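Local atomic coordinates of diguanylate cyclase (Marinobacter aquaeolei VT8, PDB entry 3IGN), a protein that probably makes the second messenger 3',3'-c-di-GMP from two molecules of GTP through its GGDEF domain, the part of the protein held in this chain. Residues Arg12-Leu16 with Ile66-Ala70; Ser41-Ile47 with Glu89-Leu95; Val72-Ile77 with Arg109-Ile114. One frame throughout, in Å; residues are numbered along the deposited sequence.

Interaction 1 (Arg12-Leu16 with Ile66-Ala70); sequences RLTGL and IRHTA
A leucine lies against a charged group here: Leu13 CD1 sits over one face of the Arg67 guanidinium, 3.1 Å from Arg67 NH1. The arginine keeps its charge partner elsewhere, in a salt bridge to Glu64. No hydrogen bond joins the two segments. Segment 66-70 is a turn and a half inside helix 59-74, with Ala70 N bonded to Ile66 O at 3.0 Å. Segment 12-16 is a loop leading into strand 17-18. Arg12 and Leu13 have helix-like backbone angles, and Thr14 is at -101/-26. Gly15 then takes phi 88 and psi -7, where a CB would press on the carbonyl O of Thr14. The loop lies against the side of the helix with Thr14 nearest Arg67, 5.2 Å between CA atoms. Thr14 (chi1 p) accepts from Leu16 N at its OG1, 3.2 Å, which makes an ST turn. The same OG1 is hydrogen-bonded to Asp11. Leu13, Thr14 and Leu16 each lay a side chain on the helix. Leu13 (t, p) brings CD2 to 3.6 Å from Ile66 CG2, and its O is 3.1 Å from Arg67 CG. Thr14 packs CG2 at 3.5 Å from Ile66 CG2 and CB at 3.5 Å from Ala70 CB. Leu16 (m, t) reaches Ala70 CB with CD1 at 3.8 Å. The small Ala70 leaves room for the loop to come this close. About 303 Å² is buried in all. The loop carries the Asp-x-Leu-Thr-Gly-Leu signature that comes at the start of GGDEF domains.

Interaction 2 (Ser41-Ile47 with Glu89-Leu95); sequences SLVMFDI and EEFGIIL
This is an antiparallel strand pair at the centre of the mixed GGDEF sheet. Strand 40-47 and strand 90-96 run side by side; the axes of these short segments approach to 4.6 Å, at 165°. Ser41 pairs with Leu95, Val43 with Ile93 and Phe45 with Phe91 as hydrogen-bonded pairs. The shortest of their six bonds is Phe91 N to Phe45 O, 2.7 Å. The longest is Ser41 N to Leu95 O, 3.0 Å. Ile47 N adds a longer one to Glu89 O, 3.3 Å. Leu42-Ile94, Met44-Gly92 and Asp46-Glu90 are the non-hydrogen-bonded pairs. Side chains of the bonded pairs face helices 59-74 and 100-115. There Phe45 (chi1 p) and Phe91 (chi1 m) lie near parallel but slid apart, centroids 5.2 Å and planes 15°. Phe91 CB makes a CH-pi contact 3.6 Å from the Phe45 ring centroid. Val43 CG2 meets Leu95 CD1 at 3.6 Å. The other face packs on helices 19-36 and 144-160. Gly92 leaves space for Met44, a selenomethionine, whose CE is 4.0 Å from Gly92 CA. Glu89 and Glu90 belong to the GGEEF signature, at the start of this strand. A water bridges Ile47 O (2.7 Å) and Glu89 OE2 (3.0 Å). Asp46 OD2 and Glu90 OE2 are only 2.8 Å apart, two acceptors without a hydrogen bond. Lys159 offsets Asp46 by a salt bridge, and this crowding of acid groups is consistent with the magnesium site of related cyclases.

Interaction 3 (Val72-Ile77 with Arg109-Ile114); sequences VTRNNI and RIREAI. With C2E (9,9'-[(2R,3R,3aS,5S,7aR,9R,10R,10aS,12S,14aR)-3,5,10,12-tetrahydroxy-5,12-dioxidooctahydro-2H,7H-difuro[3,2-d:3',2'-j][1,3,7,9,2,8]tetraoxadiphosphacyclododecine-2,9-diyl]bis(2-amino-1,9-dihydro-6H-purin-6-one)), chain C.
Two helices on one face of the GGDEF sheet meet beside a c-di-GMP site. Val72-Arg74 are helical, on helix 59-74, and the chain goes on to Ile77. Helix 100-115 supplies Arg109-Ile114. Thr73 and Ile110 come nearest, 6.5 Å between CA atoms. Val72 (chi1 t) is one bump. Its CG1 fills a hollow between Ala113 CB (3.7 Å), Ile114 CG1 (4.0 Å) and Ile110 CG2 (4.3 Å). Ile110 (m, t) is the answering bump. Its CD1 rests over the notch formed by Thr73 CG2 (4.2 Å) and Ile77 CG2 (4.0 Å), and its CG1 lies 3.8 Å from Asn76 CB. Asn76 ND2 is held by Val72 O at 2.8 Å. Arg109 (t, t, p) gives a hydrogen bond from NH2 to Asn76 O, 2.6 Å, and a weak one from NE to Asn76 OD1, 3.4 Å. Nearby Arg78 and Asp81 fit the RxxD inhibitory site of this family. The guanidinium face covers a guanine, with Arg109 NH1 3.2 Å from C2E C2.

The three contacts lie 12 to 13 Å apart, centre to centre, within one GGDEF domain. Interaction 2 is the middle of the sheet, and interactions 1 and 3 both use helix 59-74 on one of its faces. Interaction 1 closes before interaction 3 opens. Interaction 2 crosses both along the chain. Thr69 of interaction 1 packs on Phe45 and Phe91 of interaction 2, while Thr73 and Ile110 of interaction 3 pack on Ile93. Arg74 NH2 probably hydrogen-bonds Thr14 O, 2.5 Å. The apolar contacts of Thr73 and Ile110 with Ile93 thus join the helices beside the c-di-GMP site to the GGEEF strand.

Interaction 1 (Arg12-Leu16 with Ile66-Ala70)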
loop_
_atom_site.group_PDB
_atom_site.type_symbol
_atom_site.label_atom_id
_atom_site.label_comp_id
_atom_site.label_asym_id
_atom_site.label_seq_id
_atom_site.Cartn_x
_atom_site.Cartn_y
_atom_site.Cartn_z
ATOM N N ARG A 12 -2.842 -3.174 -15.186
ATOM C CA ARG A 12 -2.356 -2.455 -16.359
ATOM C C ARG A 12 -1.708 -1.098 -16.087
ATOM O O ARG A 12 -0.554 -0.871 -16.452
ATOM C CB ARG A 12 -3.494 -2.264 -17.363
ATOM C CG ARG A 12 -4.042 -3.548 -17.960
ATOM C CD ARG A 12 -5.155 -3.222 -18.947
ATOM N NE ARG A 12 -6.228 -2.462 -18.307
ATOM C CZ ARG A 12 -7.325 -3.000 -17.786
ATOM N NH1 ARG A 12 -7.513 -4.313 -17.833
ATOM N NH2 ARG A 12 -8.234 -2.226 -17.208
ATOM N N LEU A 13 -2.453 -0.198 -15.453
ATOM C CA LEU A 13 -1.976 1.152 -15.159
ATOM C C LEU A 13 -0.695 1.276 -14.342
ATOM O O LEU A 13 0.166 2.098 -14.655
ATOM C CB LEU A 13 -3.082 1.953 -14.456
ATOM C CG LEU A 13 -2.705 3.346 -13.930
ATOM C CD1 LEU A 13 -2.370 4.268 -15.096
ATOM C CD2 LEU A 13 -3.859 3.921 -13.121
ATOM N N THR A 14 -0.569 0.462 -13.298
ATOM C CA THR A 14 0.591 0.534 -12.418
ATOM C C THR A 14 1.685 -0.509 -12.629
ATOM O O THR A 14 2.841 -0.266 -12.295
ATOM C CB THR A 14 0.151 0.442 -10.953
ATOM O OG1 THR A 14 -0.393 -0.859 -10.704
ATOM C CG2 THR A 14 -0.907 1.494 -10.650
ATOM N N GLY A 15 1.327 -1.665 -13.173
ATOM C CA GLY A 15 2.319 -2.707 -13.381
ATOM C C GLY A 15 2.473 -3.597 -12.157
ATOM O O GLY A 15 3.179 -4.608 -12.192
ATOM N N LEU A 16 1.810 -3.215 -11.070
ATOM C CA LEU A 16 1.860 -3.979 -9.827
ATOM C C LEU A 16 0.942 -5.184 -9.954
ATOM O O LEU A 16 0.208 -5.311 -10.936
ATOM C CB LEU A 16 1.381 -3.113 -8.660
ATOM C CG LEU A 16 2.085 -1.779 -8.425
ATOM C CD1 LEU A 16 1.390 -1.033 -7.299
ATOM C CD2 LEU A 16 3.550 -2.020 -8.093
ATOM N N ILE A 66 -1.439 8.065 -9.542
ATOM C CA ILE A 66 -1.470 6.646 -9.216
ATOM C C ILE A 66 -0.208 5.967 -9.731
ATOM O O ILE A 66 0.432 5.204 -9.010
ATOM C CB ILE A 66 -2.700 5.947 -9.840
ATOM C CG1 ILE A 66 -3.960 6.328 -9.064
ATOM C CG2 ILE A 66 -2.511 4.443 -9.825
ATOM C CD1 ILE A 66 -5.248 5.875 -9.724
ATOM N N ARG A 67 0.152 6.249 -10.979
ATOM C CA ARG A 67 1.341 5.643 -11.564
ATOM C C ARG A 67 2.603 6.043 -10.811
ATOM O O ARG A 67 3.496 5.222 -10.608
ATOM C CB ARG A 67 1.479 6.029 -13.038
ATOM C CG ARG A 67 0.753 5.095 -13.984
ATOM C CD ARG A 67 1.081 5.409 -15.437
ATOM N NE ARG A 67 0.506 6.678 -15.864
ATOM C CZ ARG A 67 -0.415 6.795 -16.815
ATOM N NH1 ARG A 67 -0.863 5.715 -17.443
ATOM N NH2 ARG A 67 -0.894 7.987 -17.133
ATOM N N HIS A 68 2.681 7.303 -10.400
ATOM C CA HIS A 68 3.852 7.765 -9.668
ATOM C C HIS A 68 3.934 7.063 -8.319
ATOM O O HIS A 68 5.017 6.689 -7.871
ATOM C CB HIS A 68 3.797 9.275 -9.448
ATOM C CG HIS A 68 5.004 9.818 -8.747
ATOM N ND1 HIS A 68 6.266 9.776 -9.301
ATOM C CD2 HIS A 68 5.147 10.392 -7.528
ATOM C CE1 HIS A 68 7.135 10.299 -8.452
ATOM N NE2 HIS A 68 6.481 10.680 -7.368
ATOM N N THR A 69 2.784 6.900 -7.671
ATOM C CA THR A 69 2.729 6.237 -6.374
ATOM C C THR A 69 3.243 4.804 -6.508
ATOM O O THR A 69 4.023 4.328 -5.676
ATOM C CB THR A 69 1.287 6.207 -5.831
ATOM O OG1 THR A 69 0.796 7.547 -5.711
ATOM C CG2 THR A 69 1.247 5.539 -4.460
ATOM N N ALA A 70 2.805 4.124 -7.559
ATOM C CA ALA A 70 3.235 2.754 -7.806
ATOM C C ALA A 70 4.733 2.730 -8.090
ATOM O O ALA A 70 5.443 1.832 -7.642
ATOM C CB ALA A 70 2.470 2.165 -8.984
#

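Interaction 2 (Ser41-Ile47 with Glu89-Leu95)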
loop_
_atom_site.group_PDB
_atom_site.type_symbol
_atom_site.label_atom_id
_atom_site.label_comp_id
_atom_site.label_asym_id
_atom_site.label_seq_id
_atom_site.Cartn_x
_atom_site.Cartn_y
_atom_site.Cartn_z
ATOM N N SER A 41 4.456 -8.671 8.099
ATOM C CA SER A 41 3.535 -7.555 8.221
ATOM C C SER A 41 2.870 -7.242 6.896
ATOM O O SER A 41 3.371 -7.597 5.829
ATOM C CB SER A 41 4.290 -6.318 8.708
ATOM O OG SER A 41 4.882 -6.541 9.982
ATOM N N LEU A 42 1.740 -6.556 6.990
ATOM C CA LEU A 42 0.968 -6.152 5.837
ATOM C C LEU A 42 0.767 -4.643 5.889
ATOM O O LEU A 42 0.545 -4.074 6.961
ATOM C CB LEU A 42 -0.389 -6.838 5.886
ATOM C CG LEU A 42 -1.255 -6.779 4.633
ATOM C CD1 LEU A 42 -0.631 -7.665 3.566
ATOM C CD2 LEU A 42 -2.664 -7.251 4.966
ATOM N N VAL A 43 0.841 -4.002 4.728
ATOM C CA VAL A 43 0.632 -2.567 4.626
ATOM C C VAL A 43 -0.533 -2.332 3.673
ATOM O O VAL A 43 -0.697 -3.050 2.692
ATOM C CB VAL A 43 1.870 -1.846 4.054
ATOM C CG1 VAL A 43 1.609 -0.334 3.977
ATOM C CG2 VAL A 43 3.087 -2.137 4.913
HETATM N N MSE A 44 -1.364 -1.349 3.992
HETATM C CA MSE A 44 -2.491 -0.985 3.143
HETATM C C MSE A 44 -2.423 0.528 3.144
HETATM O O MSE A 44 -2.414 1.140 4.209
HETATM C CB MSE A 44 -3.826 -1.421 3.759
HETATM C CG MSE A 44 -3.888 -2.865 4.202
HETATM SE SE MSE A 44 -5.299 -3.829 3.304
HETATM C CE MSE A 44 -4.457 -3.876 1.597
ATOM N N PHE A 45 -2.318 1.141 1.971
ATOM C CA PHE A 45 -2.261 2.593 1.934
ATOM C C PHE A 45 -3.067 3.185 0.792
ATOM O O PHE A 45 -3.310 2.529 -0.222
ATOM C CB PHE A 45 -0.801 3.091 1.940
ATOM C CG PHE A 45 -0.002 2.766 0.698
ATOM C CD1 PHE A 45 0.158 3.722 -0.305
ATOM C CD2 PHE A 45 0.663 1.549 0.573
ATOM C CE1 PHE A 45 0.974 3.476 -1.413
ATOM C CE2 PHE A 45 1.481 1.290 -0.530
ATOM C CZ PHE A 45 1.639 2.256 -1.523
ATOM N N ASP A 46 -3.504 4.422 1.006
ATOM C CA ASP A 46 -4.326 5.163 0.054
ATOM C C ASP A 46 -3.714 6.523 -0.227
ATOM O O ASP A 46 -3.001 7.085 0.603
ATOM C CB ASP A 46 -5.720 5.419 0.637
ATOM C CG ASP A 46 -6.587 4.187 0.669
ATOM O OD1 ASP A 46 -6.068 3.081 0.416
ATOM O OD2 ASP A 46 -7.796 4.328 0.958
ATOM N N ILE A 47 -4.021 7.057 -1.401
ATOM C CA ILE A 47 -3.551 8.378 -1.777
ATOM C C ILE A 47 -4.526 9.333 -1.094
ATOM O O ILE A 47 -5.733 9.162 -1.204
ATOM C CB ILE A 47 -3.630 8.567 -3.297
ATOM C CG1 ILE A 47 -2.595 7.663 -3.978
ATOM C CG2 ILE A 47 -3.418 10.032 -3.654
ATOM C CD1 ILE A 47 -2.993 7.226 -5.375
ATOM N N GLU A 89 -7.496 3.841 -5.625
ATOM C CA GLU A 89 -6.321 4.562 -5.162
ATOM C C GLU A 89 -5.721 3.877 -3.943
ATOM O O GLU A 89 -4.963 4.487 -3.196
ATOM C CB GLU A 89 -6.661 6.006 -4.817
ATOM C CG GLU A 89 -7.299 6.207 -3.456
ATOM C CD GLU A 89 -8.788 6.194 -3.500
ATOM O OE1 GLU A 89 -9.354 5.573 -4.414
ATOM O OE2 GLU A 89 -9.408 6.799 -2.608
ATOM N N GLU A 90 -6.055 2.602 -3.762
ATOM C CA GLU A 90 -5.555 1.802 -2.636
ATOM C C GLU A 90 -4.478 0.803 -3.055
ATOM O O GLU A 90 -4.604 0.128 -4.070
ATOM C CB GLU A 90 -6.692 1.009 -1.977
ATOM C CG GLU A 90 -7.794 1.819 -1.336
ATOM C CD GLU A 90 -8.430 1.073 -0.174
ATOM O OE1 GLU A 90 -8.470 -0.175 -0.227
ATOM O OE2 GLU A 90 -8.892 1.729 0.785
ATOM N N PHE A 91 -3.431 0.696 -2.240
ATOM C CA PHE A 91 -2.326 -0.220 -2.517
ATOM C C PHE A 91 -2.050 -1.077 -1.290
ATOM O O PHE A 91 -2.403 -0.709 -0.179
ATOM C CB PHE A 91 -1.055 0.562 -2.854
ATOM C CG PHE A 91 -1.186 1.466 -4.042
ATOM C CD1 PHE A 91 -0.668 1.088 -5.277
ATOM C CD2 PHE A 91 -1.808 2.704 -3.924
ATOM C CE1 PHE A 91 -0.763 1.937 -6.383
ATOM C CE2 PHE A 91 -1.909 3.556 -5.019
ATOM C CZ PHE A 91 -1.384 3.173 -6.250
ATOM N N GLY A 92 -1.413 -2.221 -1.503
ATOM C CA GLY A 92 -1.077 -3.084 -0.388
ATOM C C GLY A 92 0.327 -3.616 -0.595
ATOM O O GLY A 92 0.790 -3.715 -1.725
ATOM N N ILE A 93 1.019 -3.934 0.492
ATOM C CA ILE A 93 2.362 -4.500 0.388
ATOM C C ILE A 93 2.506 -5.599 1.431
ATOM O O ILE A 93 2.090 -5.424 2.577
ATOM C CB ILE A 93 3.481 -3.471 0.686
ATOM C CG1 ILE A 93 3.184 -2.117 0.044
ATOM C CG2 ILE A 93 4.803 -3.986 0.141
ATOM C CD1 ILE A 93 4.165 -1.037 0.477
ATOM N N ILE A 94 3.085 -6.726 1.026
ATOM C CA ILE A 94 3.328 -7.827 1.949
ATOM C C ILE A 94 4.795 -7.666 2.297
ATOM O O ILE A 94 5.637 -7.535 1.414
ATOM C CB ILE A 94 3.132 -9.207 1.289
ATOM C CG1 ILE A 94 1.692 -9.361 0.813
ATOM C CG2 ILE A 94 3.469 -10.327 2.289
ATOM C CD1 ILE A 94 1.441 -10.622 -0.022
ATOM N N LEU A 95 5.099 -7.644 3.587
ATOM C CA LEU A 95 6.476 -7.495 4.023
ATOM C C LEU A 95 6.886 -8.721 4.838
ATOM O O LEU A 95 6.702 -8.766 6.053
ATOM C CB LEU A 95 6.621 -6.230 4.869
ATOM C CG LEU A 95 6.115 -4.913 4.266
ATOM C CD1 LEU A 95 6.234 -3.809 5.312
ATOM C CD2 LEU A 95 6.926 -4.555 3.017
HETATM O O HOH W 1 -8.425 9.117 -1.045
#

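Interaction 3 (Val72-Ile77 with Arg109-Ile114)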
loop_
_atom_site.group_PDB
_atom_site.type_symbol
_atom_site.label_atom_id
_atom_site.label_comp_id
_atom_site.label_asym_id
_atom_site.label_seq_id
_atom_site.Cartn_x
_atom_site.Cartn_y
_atom_site.Cartn_z
ATOM N N VAL A 72 6.998 4.906 -7.049
ATOM C CA VAL A 72 7.711 5.182 -5.811
ATOM C C VAL A 72 7.771 3.900 -4.985
ATOM O O VAL A 72 8.806 3.568 -4.403
ATOM C CB VAL A 72 7.004 6.278 -4.986
ATOM C CG1 VAL A 72 7.628 6.369 -3.603
ATOM C CG2 VAL A 72 7.125 7.625 -5.701
ATOM N N THR A 73 6.656 3.179 -4.956
ATOM C CA THR A 73 6.564 1.936 -4.197
ATOM C C THR A 73 7.503 0.883 -4.779
ATOM O O THR A 73 8.336 0.318 -4.071
ATOM C CB THR A 73 5.127 1.388 -4.228
ATOM O OG1 THR A 73 4.231 2.376 -3.702
ATOM C CG2 THR A 73 5.017 0.107 -3.402
ATOM N N ARG A 74 7.362 0.635 -6.077
ATOM C CA ARG A 74 8.181 -0.351 -6.769
ATOM C C ARG A 74 9.673 -0.091 -6.592
ATOM O O ARG A 74 10.451 -1.022 -6.392
ATOM C CB ARG A 74 7.830 -0.367 -8.263
ATOM C CG ARG A 74 8.713 -1.283 -9.104
ATOM C CD ARG A 74 8.361 -1.219 -10.579
ATOM N NE ARG A 74 7.016 -1.716 -10.846
ATOM C CZ ARG A 74 5.993 -0.955 -11.219
ATOM N NH1 ARG A 74 6.156 0.353 -11.377
ATOM N NH2 ARG A 74 4.806 -1.504 -11.433
ATOM N N ASN A 75 10.069 1.176 -6.642
ATOM C CA ASN A 75 11.476 1.528 -6.512
ATOM C C ASN A 75 11.956 1.712 -5.079
ATOM O O ASN A 75 13.123 2.015 -4.847
ATOM C CB ASN A 75 11.769 2.792 -7.323
ATOM C CG ASN A 75 11.488 2.608 -8.799
ATOM O OD1 ASN A 75 12.000 1.681 -9.423
ATOM N ND2 ASN A 75 10.675 3.489 -9.368
ATOM N N ASN A 76 11.064 1.512 -4.115
ATOM C CA ASN A 76 11.421 1.674 -2.711
ATOM C C ASN A 76 11.296 0.415 -1.859
ATOM O O ASN A 76 11.632 0.439 -0.677
ATOM C CB ASN A 76 10.574 2.787 -2.084
ATOM C CG ASN A 76 11.240 4.142 -2.166
ATOM O OD1 ASN A 76 12.074 4.485 -1.328
ATOM N ND2 ASN A 76 10.882 4.921 -3.184
ATOM N N ILE A 77 10.813 -0.679 -2.438
ATOM C CA ILE A 77 10.660 -1.910 -1.667
ATOM C C ILE A 77 11.579 -3.018 -2.181
ATOM O O ILE A 77 12.061 -2.965 -3.306
ATOM C CB ILE A 77 9.201 -2.429 -1.702
ATOM C CG1 ILE A 77 8.840 -2.896 -3.112
ATOM C CG2 ILE A 77 8.249 -1.333 -1.241
ATOM C CD1 ILE A 77 7.437 -3.476 -3.231
ATOM N N ARG A 109 9.723 5.753 4.568
ATOM C CA ARG A 109 10.560 6.081 3.421
ATOM C C ARG A 109 9.666 6.337 2.214
ATOM O O ARG A 109 9.903 7.262 1.446
ATOM C CB ARG A 109 11.544 4.941 3.127
ATOM C CG ARG A 109 12.667 5.336 2.181
ATOM C CD ARG A 109 13.769 4.281 2.126
ATOM N NE ARG A 109 13.304 3.024 1.544
ATOM C CZ ARG A 109 13.237 1.876 2.209
ATOM N NH1 ARG A 109 13.602 1.822 3.480
ATOM N NH2 ARG A 109 12.794 0.783 1.601
ATOM N N ILE A 110 8.624 5.525 2.053
ATOM C CA ILE A 110 7.704 5.721 0.941
ATOM C C ILE A 110 6.879 6.994 1.170
ATOM O O ILE A 110 6.706 7.805 0.254
ATOM C CB ILE A 110 6.740 4.515 0.763
ATOM C CG1 ILE A 110 7.473 3.338 0.111
ATOM C CG2 ILE A 110 5.566 4.921 -0.110
ATOM C CD1 ILE A 110 6.605 2.102 -0.089
ATOM N N ARG A 111 6.372 7.175 2.388
ATOM C CA ARG A 111 5.579 8.367 2.700
ATOM C C ARG A 111 6.357 9.626 2.358
ATOM O O ARG A 111 5.840 10.527 1.705
ATOM C CB ARG A 111 5.223 8.429 4.188
ATOM C CG ARG A 111 4.192 9.512 4.539
ATOM C CD ARG A 111 4.227 9.858 6.022
ATOM N NE ARG A 111 5.536 10.377 6.403
ATOM C CZ ARG A 111 6.014 11.554 6.015
ATOM N NH1 ARG A 111 5.283 12.349 5.245
ATOM N NH2 ARG A 111 7.236 11.925 6.369
ATOM N N GLU A 112 7.603 9.684 2.812
ATOM C CA GLU A 112 8.443 10.849 2.570
ATOM C C GLU A 112 8.737 11.045 1.090
ATOM O O GLU A 112 8.728 12.173 0.595
ATOM C CB GLU A 112 9.753 10.720 3.349
ATOM C CG GLU A 112 10.453 12.049 3.591
ATOM C CD GLU A 112 11.673 11.909 4.487
ATOM O OE1 GLU A 112 11.639 11.061 5.405
ATOM O OE2 GLU A 112 12.657 12.653 4.282
ATOM N N ALA A 113 8.996 9.952 0.380
ATOM C CA ALA A 113 9.291 10.039 -1.044
ATOM C C ALA A 113 8.089 10.606 -1.790
ATOM O O ALA A 113 8.238 11.351 -2.758
ATOM C CB ALA A 113 9.652 8.666 -1.592
ATOM N N ILE A 114 6.893 10.254 -1.333
ATOM C CA ILE A 114 5.677 10.743 -1.963
ATOM C C ILE A 114 5.454 12.207 -1.586
ATOM O O ILE A 114 5.086 13.025 -2.427
ATOM C CB ILE A 114 4.453 9.905 -1.535
ATOM C CG1 ILE A 114 4.620 8.470 -2.053
ATOM C CG2 ILE A 114 3.164 10.565 -2.022
ATOM C CD1 ILE A 114 3.394 7.872 -2.712
HETATM P P1 C2E C . 16.355 -5.330 -3.486
HETATM O O2P C2E C . 16.272 -5.872 -1.972
HETATM O O1P C2E C . 15.307 -5.937 -4.314
HETATM O "O5'" C2E C . 16.190 -3.747 -3.557
HETATM C "C5'" C2E C . 15.381 -3.022 -2.714
HETATM C "C4'" C2E C . 15.393 -1.536 -3.084
HETATM O "O4'" C2E C . 14.541 -0.922 -2.114
HETATM C "C3'" C2E C . 16.809 -0.933 -2.936
HETATM O "O3'" C2E C . 17.416 -0.332 -4.085
HETATM C "C2'" C2E C . 16.725 0.001 -1.738
HETATM O "O2'" C2E C . 17.176 1.327 -2.022
HETATM C "C1'" C2E C . 15.300 -0.080 -1.207
HETATM N N9 C2E C . 15.515 -0.752 0.086
HETATM C C8 C2E C . 15.326 -2.083 0.371
HETATM N N7 C2E C . 15.629 -2.347 1.586
HETATM C C5 C2E C . 16.034 -1.219 2.183
HETATM C C6 C2E C . 16.485 -0.910 3.488
HETATM O O6 C2E C . 16.568 -1.779 4.333
HETATM N N1 C2E C . 16.833 0.385 3.773
HETATM C C2 C2E C . 16.745 1.370 2.811
HETATM N N2 C2E C . 17.100 2.657 3.129
HETATM N N3 C2E C . 16.325 1.092 1.578
HETATM C C4 C2E C . 15.963 -0.173 1.235
HETATM P P11 C2E C . 18.994 -0.632 -4.079
HETATM O O21 C2E C . 19.716 -0.127 -2.733
HETATM O O11 C2E C . 19.648 0.004 -5.250
HETATM O O5A C2E C . 19.082 -2.203 -4.181
HETATM C C5A C2E C . 20.257 -2.885 -4.051
HETATM C C4A C2E C . 20.031 -4.371 -4.224
HETATM O O4A C2E C . 21.270 -4.979 -3.871
HETATM C C3A C2E C . 18.896 -4.940 -3.344
HETATM O O3A C2E C . 17.849 -5.598 -4.054
HETATM C C2A C2E C . 19.595 -5.836 -2.361
HETATM O O2A C2E C . 19.092 -7.168 -2.445
HETATM C C1A C2E C . 21.087 -5.760 -2.649
HETATM N N91 C2E C . 21.543 -5.025 -1.436
HETATM C C81 C2E C . 21.968 -3.717 -1.346
HETATM N N71 C2E C . 22.271 -3.417 -0.123
HETATM C C51 C2E C . 22.068 -4.486 0.662
HETATM C C61 C2E C . 22.227 -4.742 2.047
HETATM O O61 C2E C . 22.621 -3.862 2.795
HETATM N N11 C2E C . 21.921 -5.990 2.526
HETATM C C21 C2E C . 21.470 -6.977 1.678
HETATM N N21 C2E C . 21.179 -8.213 2.181
HETATM N N31 C2E C . 21.318 -6.748 0.377
HETATM C C41 C2E C . 21.610 -5.539 -0.162
#